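Local coordinates for adenosylmethionine-8-amino-7-oxononanoate aminotransferase (Methanocaldococcus jannaschii, PDB 6ZHK) that catalyses the transamination of D-amino acids as a thermostable, pyridoxal-phosphate-dependent homodimer of the class-III aminotransferase family, at the interface of chains A and B. Residues are numbered along the deposited sequence; one frame, centred on the assembly and turned at random. Chains: chain A/B, Adenosylmethionine-8-amino-7-oxononanoate aminotransferase.

Contacts 1 and 2 are neighbouring stretches of one continuous dimer surface, their C-alpha centres about 8 Å apart. Helix 122-140 of chain A and the 3-10 helix 173-178 of chain B run through both, and A:Tyr134 and B:Pro177 belong to each. Contact 1 takes the far half of the long helix and is largely apolar, with a water bridge; contact 2 takes its earlier half and reaches the start of helix 160-165 in both chains. Because the dimer is two-fold symmetric, both patches recur with the chains exchanged. Helix 122-140 begins at the predicted cofactor-binding residues A:Gly122 and A:Ala123, so this packing probably steadies the active-site region too.

Contact 1: the interface of chains A and B. Residues chain A 131, 134-135, 138, 146; chain B 174-175, 177.
Helix 122-140 of chain A, with A:Thr146 from a nearby loop, packs against the 3-10 helix 173-178 of chain B in this part of the homodimer interface. B:Phe175 pushes its ring in among A:Lys131, A:Tyr134 and A:Gln135. The A:Lys131 chain bends at chi3 (46°), which carries CE over one face of the ring, 3.9 Å from its centroid, in a CH-pi contact. B:Val174 CG1, from the same chain as the ring, covers the opposite face toward its rim. A:Gln135 crosses B:Phe175 at about a right angle, its amide plane turned 86° from the ring, and brings OE1 to 3.3 Å from B:Phe175 CZ. A:Tyr134 has CG anti to its backbone N (chi1 179°) and slides past B:Phe175 in the opposite direction, with A:Tyr134 CD2 3.6 Å from B:Phe175 CD1. An alanine in place of B:Phe175 would probably loosen the dimer here, since the face under the lysine methylene and the contacts to A:Tyr134 and A:Gln135 would go. Farther along the helix, A:Val138 CG1 meets B:Val174 CG2 at 4.0 Å. The A:Tyr134 hydroxyl OH abuts the B:Pro177 ring at CG and also lies 2.6 Å from water 1 O, which sits in the tyrosine ring plane at its edge and bridges to the backbone carbonyl B:Val174 O, 2.6 Å away.

Contact 2: the interface of chains A and B. Residues chain A 127, 130, 134, 160-161, 180, 229; chain B 159-161, 177-178.
In this class-III aminotransferase dimer, two kinds of side-chain arrangement lie next to each other: a leucine set among aromatic rings, and a carboxylate joining the starts of two helices across the two-fold. B:Leu178, at the end of the 3-10 helix 173-178, lies alongside A:Phe180 and points the same way. Its methyl CD2 sits over one face of the phenyl ring, offset toward the rim and 3.9 Å from the ring centroid, while the backbone carbonyl B:Leu178 O comes to 3.5 Å from A:Phe180 CD2. Tip to tip with the leucine stands A:Phe229, whose CE2 is 4.0 Å from B:Leu178 CD2. The leucine and A:Ile130 side chains cross obliquely, B:Leu178 CD1 meeting the CG2 branch of A:Ile130 at 4.1 Å, so the two arms of the leucine are spread over different partners. Behind this, A:Tyr134 CB covers a face of the A:Phe229 ring, a second-shell contact within chain A that should help keep the ring in place.

A:Glu127 is bent at chi2 (-101°), which turns its carboxylate toward the first turn of helix 160-165 in both subunits. OE1 accepts a hydrogen bond from the backbone B:Val160 N at 2.9 Å, reasonably straight at 151°. OE2 takes A:Gly161 N of its own chain at 2.8 Å, a much more bent bond (115°). The two N-H groups approach out of the carboxylate plane, from opposite faces. The positive ends of the two helix dipoles would probably stabilise the charged form of the acid. B:Thr159 crosses the glutamate at about a right angle, its CB facing the carboxylate carbon. Between the paired helices, A:Val160 and B:Val160 also cross at about a right angle and touch through their CG1 methyls, 3.8 Å apart.

Contact 1: the interface of chains A and B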
loop_
_atom_site.group_PDB
_atom_site.type_symbol
_atom_site.label_atom_id
_atom_site.label_comp_id
_atom_site.label_asym_id
_atom_site.label_seq_id
_atom_site.Cartn_x
_atom_site.Cartn_y
_atom_site.Cartn_z
ATOM N N LYS A 131 -8.647 8.500 -8.275
ATOM C CA LYS A 131 -7.861 9.541 -8.907
ATOM C C LYS A 131 -8.019 9.482 -10.414
ATOM O O LYS A 131 -8.128 10.518 -11.056
ATOM C CB LYS A 131 -6.399 9.532 -8.476
ATOM C CG LYS A 131 -6.193 9.781 -6.972
ATOM C CD LYS A 131 -4.731 9.687 -6.603
ATOM C CE LYS A 131 -3.782 10.437 -7.552
ATOM N NZ LYS A 131 -2.384 10.396 -7.033
ATOM N N TYR A 134 -11.484 10.935 -11.187
ATOM C CA TYR A 134 -11.498 12.374 -10.968
ATOM C C TYR A 134 -10.784 13.052 -12.137
ATOM O O TYR A 134 -11.293 14.045 -12.732
ATOM C CB TYR A 134 -10.846 12.750 -9.628
ATOM C CG TYR A 134 -10.866 14.267 -9.438
ATOM C CD1 TYR A 134 -12.029 14.898 -8.997
ATOM C CD2 TYR A 134 -9.769 15.065 -9.777
ATOM C CE1 TYR A 134 -12.089 16.289 -8.860
ATOM C CE2 TYR A 134 -9.839 16.440 -9.686
ATOM C CZ TYR A 134 -10.984 17.046 -9.211
ATOM O OH TYR A 134 -11.055 18.420 -9.119
ATOM N N GLN A 135 -9.574 12.558 -12.420
ATOM C CA GLN A 135 -8.752 13.239 -13.417
ATOM C C GLN A 135 -9.260 12.981 -14.826
ATOM O O GLN A 135 -9.157 13.867 -15.683
ATOM C CB GLN A 135 -7.265 12.958 -13.221
ATOM C CG GLN A 135 -6.426 13.729 -14.243
ATOM C CD GLN A 135 -4.977 13.670 -13.867
ATOM O OE1 GLN A 135 -4.546 12.798 -13.108
ATOM N NE2 GLN A 135 -4.194 14.500 -14.542
ATOM N N VAL A 138 -11.575 15.853 -15.439
ATOM C CA VAL A 138 -10.879 17.104 -15.652
ATOM C C VAL A 138 -10.310 17.145 -17.073
ATOM O O VAL A 138 -10.365 18.185 -17.766
ATOM C CB VAL A 138 -9.730 17.218 -14.639
ATOM C CG1 VAL A 138 -8.789 18.334 -15.033
ATOM C CG2 VAL A 138 -10.262 17.383 -13.222
ATOM N N THR A 146 -16.608 16.757 -8.477
ATOM C CA THR A 146 -15.722 16.706 -7.329
ATOM C C THR A 146 -16.299 15.816 -6.233
ATOM O O THR A 146 -15.615 15.522 -5.261
ATOM C CB THR A 146 -15.454 18.102 -6.765
ATOM O OG1 THR A 146 -16.706 18.615 -6.352
ATOM C CG2 THR A 146 -14.907 19.061 -7.796
ATOM N N VAL B 174 -3.752 18.969 -9.424
ATOM C CA VAL B 174 -5.069 18.747 -9.985
ATOM C C VAL B 174 -6.086 18.161 -8.981
ATOM O O VAL B 174 -7.300 18.295 -9.114
ATOM C CB VAL B 174 -4.883 17.907 -11.254
ATOM C CG1 VAL B 174 -4.449 16.473 -10.933
ATOM C CG2 VAL B 174 -6.149 17.920 -12.117
ATOM N N PHE B 175 -5.602 17.462 -7.942
ATOM C CA PHE B 175 -6.490 16.776 -7.013
ATOM C C PHE B 175 -6.908 17.674 -5.852
ATOM O O PHE B 175 -7.535 17.174 -4.925
ATOM C CB PHE B 175 -5.806 15.480 -6.535
ATOM C CG PHE B 175 -5.622 14.524 -7.680
ATOM C CD1 PHE B 175 -6.734 13.866 -8.233
ATOM C CD2 PHE B 175 -4.362 14.321 -8.209
ATOM C CE1 PHE B 175 -6.570 13.059 -9.340
ATOM C CE2 PHE B 175 -4.179 13.453 -9.274
ATOM C CZ PHE B 175 -5.299 12.872 -9.872
ATOM N N PRO B 177 -9.336 19.675 -4.864
ATOM C CA PRO B 177 -10.651 19.509 -4.241
ATOM C C PRO B 177 -10.769 18.289 -3.318
ATOM O O PRO B 177 -11.593 18.299 -2.392
ATOM C CB PRO B 177 -11.564 19.322 -5.476
ATOM C CG PRO B 177 -10.855 20.248 -6.448
ATOM C CD PRO B 177 -9.414 19.810 -6.338
HETATM O O HOH W 1 -9.146 19.874 -10.161
#

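Contact 2: the interface of chains A and B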
loop_
_atom_site.group_PDB
_atom_site.type_symbol
_atom_site.label_atom_id
_atom_site.label_comp_id
_atom_site.label_asym_id
_atom_site.label_seq_id
_atom_site.Cartn_x
_atom_site.Cartn_y
_atom_site.Cartn_z
ATOM N N GLU A 127 -7.846 4.032 -4.192
ATOM C CA GLU A 127 -7.370 5.409 -4.271
ATOM C C GLU A 127 -6.969 5.738 -5.712
ATOM O O GLU A 127 -7.179 6.835 -6.214
ATOM C CB GLU A 127 -6.106 5.575 -3.414
ATOM C CG GLU A 127 -6.359 5.433 -1.905
ATOM C CD GLU A 127 -6.442 6.727 -1.118
ATOM O OE1 GLU A 127 -6.262 7.805 -1.746
ATOM O OE2 GLU A 127 -6.712 6.654 0.119
ATOM N N ILE A 130 -10.144 6.165 -7.706
ATOM C CA ILE A 130 -10.705 7.483 -7.403
ATOM C C ILE A 130 -9.989 8.532 -8.265
ATOM O O ILE A 130 -10.644 9.406 -8.835
ATOM C CB ILE A 130 -10.599 7.782 -5.869
ATOM C CG1 ILE A 130 -11.666 7.021 -5.085
ATOM C CG2 ILE A 130 -10.607 9.281 -5.530
ATOM C CD1 ILE A 130 -11.371 7.057 -3.548
ATOM N N TYR A 134 -11.484 10.935 -11.187
ATOM C CA TYR A 134 -11.498 12.374 -10.968
ATOM C C TYR A 134 -10.784 13.052 -12.137
ATOM O O TYR A 134 -11.293 14.045 -12.732
ATOM C CB TYR A 134 -10.846 12.750 -9.628
ATOM C CG TYR A 134 -10.866 14.267 -9.438
ATOM C CD1 TYR A 134 -12.029 14.898 -8.997
ATOM C CD2 TYR A 134 -9.769 15.065 -9.777
ATOM C CE1 TYR A 134 -12.089 16.289 -8.860
ATOM C CE2 TYR A 134 -9.839 16.440 -9.686
ATOM C CZ TYR A 134 -10.984 17.046 -9.211
ATOM O OH TYR A 134 -11.055 18.420 -9.119
ATOM N N VAL A 160 -6.928 7.817 3.354
ATOM C CA VAL A 160 -7.905 8.931 3.425
ATOM C C VAL A 160 -8.899 8.886 2.256
ATOM O O VAL A 160 -10.088 9.098 2.419
ATOM C CB VAL A 160 -7.160 10.270 3.511
ATOM C CG1 VAL A 160 -8.066 11.470 3.285
ATOM C CG2 VAL A 160 -6.497 10.359 4.898
ATOM N N GLY A 161 -8.403 8.651 1.045
ATOM C CA GLY A 161 -9.289 8.506 -0.098
ATOM C C GLY A 161 -10.263 7.344 0.037
ATOM O O GLY A 161 -11.489 7.525 -0.212
ATOM N N PHE A 180 -12.863 13.897 1.977
ATOM C CA PHE A 180 -13.554 14.698 0.977
ATOM C C PHE A 180 -14.986 14.178 0.929
ATOM O O PHE A 180 -15.215 13.013 1.241
ATOM C CB PHE A 180 -12.857 14.700 -0.398
ATOM C CG PHE A 180 -12.641 13.339 -1.009
ATOM C CD1 PHE A 180 -13.677 12.676 -1.661
ATOM C CD2 PHE A 180 -11.414 12.712 -0.905
ATOM C CE1 PHE A 180 -13.479 11.439 -2.245
ATOM C CE2 PHE A 180 -11.215 11.456 -1.458
ATOM C CZ PHE A 180 -12.245 10.831 -2.166
ATOM N N PHE A 229 -17.810 12.376 -9.816
ATOM C CA PHE A 229 -16.811 11.704 -10.657
ATOM C C PHE A 229 -16.859 10.176 -10.599
ATOM O O PHE A 229 -16.257 9.514 -11.467
ATOM C CB PHE A 229 -15.398 12.235 -10.404
ATOM C CG PHE A 229 -14.916 11.976 -9.002
ATOM C CD1 PHE A 229 -14.350 10.736 -8.698
ATOM C CD2 PHE A 229 -15.106 12.902 -7.982
ATOM C CE1 PHE A 229 -13.898 10.467 -7.400
ATOM C CE2 PHE A 229 -14.609 12.648 -6.703
ATOM C CZ PHE A 229 -14.004 11.433 -6.403
ATOM N N THR B 159 -1.272 8.578 -2.410
ATOM C CA THR B 159 -2.654 8.502 -1.937
ATOM C C THR B 159 -3.158 9.860 -1.396
ATOM O O THR B 159 -2.384 10.798 -1.204
ATOM C CB THR B 159 -2.803 7.338 -0.969
ATOM O OG1 THR B 159 -1.757 7.486 0.009
ATOM C CG2 THR B 159 -2.559 6.030 -1.693
ATOM N N VAL B 160 -4.448 9.933 -1.060
ATOM C CA VAL B 160 -5.032 11.266 -0.799
ATOM C C VAL B 160 -4.429 11.933 0.445
ATOM O O VAL B 160 -4.159 13.137 0.453
ATOM C CB VAL B 160 -6.559 11.205 -0.783
ATOM C CG1 VAL B 160 -7.174 12.487 -0.278
ATOM C CG2 VAL B 160 -7.080 10.923 -2.194
ATOM N N GLY B 161 -4.260 11.172 1.521
ATOM C CA GLY B 161 -3.637 11.748 2.705
ATOM C C GLY B 161 -2.196 12.174 2.492
ATOM O O GLY B 161 -1.809 13.284 2.876
ATOM N N PRO B 177 -9.336 19.675 -4.864
ATOM C CA PRO B 177 -10.651 19.509 -4.241
ATOM C C PRO B 177 -10.769 18.289 -3.318
ATOM O O PRO B 177 -11.593 18.299 -2.392
ATOM C CB PRO B 177 -11.564 19.322 -5.476
ATOM C CG PRO B 177 -10.855 20.248 -6.448
ATOM C CD PRO B 177 -9.414 19.810 -6.338
ATOM N N LEU B 178 -9.904 17.291 -3.521
ATOM C CA LEU B 178 -9.986 16.079 -2.689
ATOM C C LEU B 178 -9.040 16.128 -1.482
ATOM O O LEU B 178 -9.117 15.285 -0.601
ATOM C CB LEU B 178 -9.639 14.843 -3.508
ATOM C CG LEU B 178 -10.421 14.630 -4.810
ATOM C CD1 LEU B 178 -9.975 13.297 -5.421
ATOM C CD2 LEU B 178 -11.918 14.629 -4.499
#